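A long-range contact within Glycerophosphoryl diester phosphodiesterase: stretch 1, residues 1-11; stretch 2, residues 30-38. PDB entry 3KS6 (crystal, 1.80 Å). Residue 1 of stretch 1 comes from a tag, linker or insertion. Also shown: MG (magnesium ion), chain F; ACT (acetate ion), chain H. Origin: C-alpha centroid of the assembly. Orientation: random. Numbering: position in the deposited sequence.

Stretch 1 (1-11) GMTRIASHRGG
Stretch 2, residues 30-38: ALEEVEFDL

Strands 4-8 and 33-38 run parallel, their axes crossing at -38° and approaching to 4.2 Å, with Ala-6 paired with Glu-33, Ser-7 with Val-34 and His-8 with Glu-35 (CA-CA 4.3, 4.7 and 4.9 Å). Extended backbones, near -118/130 at Ala-6 and -114/131 at Val-34, allow a staggered ladder: Glu-33 N donates to Ile-5 O (3.1 Å), Ser-7 N to Glu-33 O (2.9 Å) and Glu-35 N to Ser-7 O (2.8 Å). Arg-9 N to Glu-35 O (2.9 Å) is weak, its N-H...O angle only 124°; a type II turn runs from Ser-7 to Gly-10. Gly-10, at 84/1, suits the turn because a CB would jam against the preceding carbonyl.

Before the ladder, Glu-32 (m, p) curls its carboxylate back, so that OE1 accepts from Ile-5 N at 2.9 Å. Arg-4 (m, t, p) lays one guanidinium face over Glu-32 CG, while its NH2 makes a salt bridge with Glu-33 OE2 (3.1 Å). Ala-6 CB lies 3.8 Å from Glu-33 CB, since the two paired residues point to the same face of the sheet; Ile-5 CG2 packs on Leu-31 CB at 3.9 Å.

Acidic residues suit the metal site: Glu-35 OE2 and Asp-37 OD1 each bind magnesium at 2.1 Å. Metal-bound water 2 donates to Glu-35 OE1 (2.5 Å) and accepts from Arg-9 NE (3.2 Å).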

# COMPACT_ATOMS: atom_id res chain seq x y z
N GLY A 1 13.73 10.02 -15.25
CA GLY A 1 13.34 9.77 -13.82
C GLY A 1 12.75 8.39 -13.77
O GLY A 1 12.14 7.94 -14.75
N MSE A 2 12.95 7.68 -12.67
CA MSE A 2 12.45 6.33 -12.63
C MSE A 2 11.01 6.30 -12.10
O MSE A 2 10.58 7.20 -11.37
CB MSE A 2 13.37 5.41 -11.82
CG MSE A 2 13.17 5.43 -10.36
SE MSE A 2 14.20 4.09 -9.43
CE MSE A 2 13.27 2.47 -9.93
N THR A 3 10.29 5.27 -12.52
CA THR A 3 8.97 4.95 -12.00
C THR A 3 9.09 3.63 -11.26
O THR A 3 9.40 2.61 -11.86
CB THR A 3 7.95 4.85 -13.13
OG1 THR A 3 7.81 6.14 -13.72
CG2 THR A 3 6.55 4.41 -12.59
N ARG A 4 8.80 3.66 -9.96
CA ARG A 4 8.90 2.50 -9.10
C ARG A 4 7.61 1.69 -9.15
O ARG A 4 6.52 2.24 -9.43
CB ARG A 4 9.24 2.91 -7.67
CG ARG A 4 10.60 3.58 -7.52
CD ARG A 4 10.72 4.45 -6.27
NE ARG A 4 10.62 3.67 -5.03
CZ ARG A 4 11.61 2.92 -4.52
NH1 ARG A 4 12.79 2.83 -5.12
NH2 ARG A 4 11.41 2.25 -3.39
N ILE A 5 7.75 0.39 -8.94
CA ILE A 5 6.66 -0.56 -8.97
C ILE A 5 6.46 -1.14 -7.57
O ILE A 5 7.43 -1.65 -6.95
CB ILE A 5 6.92 -1.73 -9.93
CG1 ILE A 5 6.91 -1.24 -11.37
CG2 ILE A 5 5.83 -2.84 -9.76
CD1 ILE A 5 7.35 -2.29 -12.38
N ALA A 6 5.21 -1.09 -7.08
CA ALA A 6 4.85 -1.69 -5.80
C ALA A 6 3.81 -2.79 -6.03
O ALA A 6 2.81 -2.56 -6.67
CB ALA A 6 4.31 -0.64 -4.79
N SER A 7 4.04 -3.97 -5.48
CA SER A 7 3.14 -5.10 -5.65
C SER A 7 1.97 -5.00 -4.67
O SER A 7 2.17 -5.11 -3.47
CB SER A 7 3.91 -6.39 -5.39
OG SER A 7 3.12 -7.55 -5.45
N HIS A 8 0.76 -4.80 -5.21
CA HIS A 8 -0.44 -4.50 -4.41
C HIS A 8 -0.91 -5.75 -3.69
O HIS A 8 -1.32 -6.71 -4.32
CB HIS A 8 -1.54 -3.93 -5.31
CG HIS A 8 -2.73 -3.38 -4.57
ND1 HIS A 8 -4.03 -3.83 -4.80
CD2 HIS A 8 -2.83 -2.41 -3.64
CE1 HIS A 8 -4.85 -3.17 -4.01
NE2 HIS A 8 -4.17 -2.28 -3.32
N ARG A 9 -0.80 -5.72 -2.38
CA ARG A 9 -1.21 -6.84 -1.54
C ARG A 9 -0.44 -8.14 -1.88
O ARG A 9 -0.93 -9.24 -1.68
CB ARG A 9 -2.73 -7.08 -1.61
CG ARG A 9 -3.55 -5.81 -1.45
CD ARG A 9 -5.04 -6.09 -1.36
NE ARG A 9 -5.79 -4.84 -1.57
CZ ARG A 9 -7.07 -4.76 -1.89
NH1 ARG A 9 -7.82 -5.85 -2.04
NH2 ARG A 9 -7.61 -3.56 -2.08
N GLY A 10 0.79 -7.99 -2.37
CA GLY A 10 1.58 -9.12 -2.79
C GLY A 10 1.29 -9.59 -4.20
O GLY A 10 1.87 -10.57 -4.61
N GLY A 11 0.37 -8.91 -4.91
CA GLY A 11 0.03 -9.19 -6.32
C GLY A 11 -1.30 -9.94 -6.42
O GLY A 11 -1.35 -11.09 -6.88
N ALA A 30 11.96 -8.37 -9.46
CA ALA A 30 12.75 -7.20 -9.75
C ALA A 30 11.85 -5.97 -9.75
O ALA A 30 11.67 -5.34 -10.79
CB ALA A 30 13.43 -7.36 -11.12
N LEU A 31 11.30 -5.66 -8.57
CA LEU A 31 10.48 -4.48 -8.34
C LEU A 31 10.95 -3.92 -7.01
O LEU A 31 11.79 -4.51 -6.34
CB LEU A 31 8.96 -4.77 -8.41
CG LEU A 31 8.40 -5.98 -7.65
CD1 LEU A 31 8.70 -5.93 -6.14
CD2 LEU A 31 6.90 -6.17 -7.94
N GLU A 32 10.39 -2.79 -6.60
CA GLU A 32 10.96 -2.02 -5.52
C GLU A 32 10.23 -2.08 -4.21
O GLU A 32 10.87 -1.93 -3.19
CB GLU A 32 11.05 -0.56 -5.94
CG GLU A 32 12.09 -0.33 -7.05
CD GLU A 32 11.63 -0.82 -8.38
OE1 GLU A 32 10.46 -0.51 -8.67
OE2 GLU A 32 12.40 -1.48 -9.14
N GLU A 33 8.91 -2.27 -4.24
CA GLU A 33 8.12 -2.33 -3.01
C GLU A 33 7.01 -3.38 -3.04
O GLU A 33 6.54 -3.79 -4.10
CB GLU A 33 7.47 -0.96 -2.73
CG GLU A 33 8.45 0.15 -2.45
CD GLU A 33 7.80 1.55 -2.45
OE1 GLU A 33 6.57 1.65 -2.58
OE2 GLU A 33 8.54 2.54 -2.36
N VAL A 34 6.63 -3.80 -1.85
CA VAL A 34 5.44 -4.60 -1.65
C VAL A 34 4.50 -3.74 -0.85
O VAL A 34 4.92 -3.10 0.13
CB VAL A 34 5.73 -5.94 -0.94
CG1 VAL A 34 6.26 -5.73 0.47
CG2 VAL A 34 4.46 -6.84 -0.93
N GLU A 35 3.23 -3.65 -1.29
CA GLU A 35 2.21 -2.91 -0.58
C GLU A 35 1.32 -3.85 0.24
O GLU A 35 0.97 -4.92 -0.23
CB GLU A 35 1.36 -2.05 -1.53
CG GLU A 35 0.46 -1.02 -0.76
CD GLU A 35 -0.93 -1.53 -0.37
OE1 GLU A 35 -1.33 -2.62 -0.77
OE2 GLU A 35 -1.63 -0.82 0.39
N PHE A 36 0.93 -3.43 1.44
CA PHE A 36 0.04 -4.21 2.28
C PHE A 36 -0.61 -3.30 3.32
O PHE A 36 -0.13 -2.20 3.59
CB PHE A 36 0.83 -5.34 2.98
CG PHE A 36 1.96 -4.83 3.82
CD1 PHE A 36 3.18 -4.52 3.22
CD2 PHE A 36 1.79 -4.58 5.18
CE1 PHE A 36 4.21 -4.02 3.95
CE2 PHE A 36 2.83 -4.07 5.93
CZ PHE A 36 4.06 -3.81 5.32
N ASP A 37 -1.71 -3.80 3.89
CA ASP A 37 -2.53 -3.08 4.88
C ASP A 37 -2.50 -3.92 6.17
O ASP A 37 -2.30 -5.12 6.13
CB ASP A 37 -3.97 -2.98 4.38
CG ASP A 37 -4.07 -2.72 2.89
OD1 ASP A 37 -3.82 -1.57 2.44
OD2 ASP A 37 -4.39 -3.68 2.15
N LEU A 38 -2.72 -3.27 7.30
CA LEU A 38 -2.58 -3.94 8.60
C LEU A 38 -3.78 -3.63 9.47
O LEU A 38 -4.33 -2.53 9.38
CB LEU A 38 -1.30 -3.44 9.32
CG LEU A 38 0.09 -3.64 8.66
CD1 LEU A 38 1.23 -2.98 9.51
CD2 LEU A 38 0.35 -5.12 8.44
MG MG F . -3.69 -0.79 0.53
C ACT H . -6.93 -0.08 -2.82
O ACT H . -7.07 -0.21 -4.06
OXT ACT H . -6.49 -1.06 -2.15
CH3 ACT H . -7.26 1.20 -2.13
O HOH W 1 8.27 5.09 -3.82
O HOH W 2 -3.77 -2.76 -0.25
O HOH W 3 -5.77 -0.69 0.33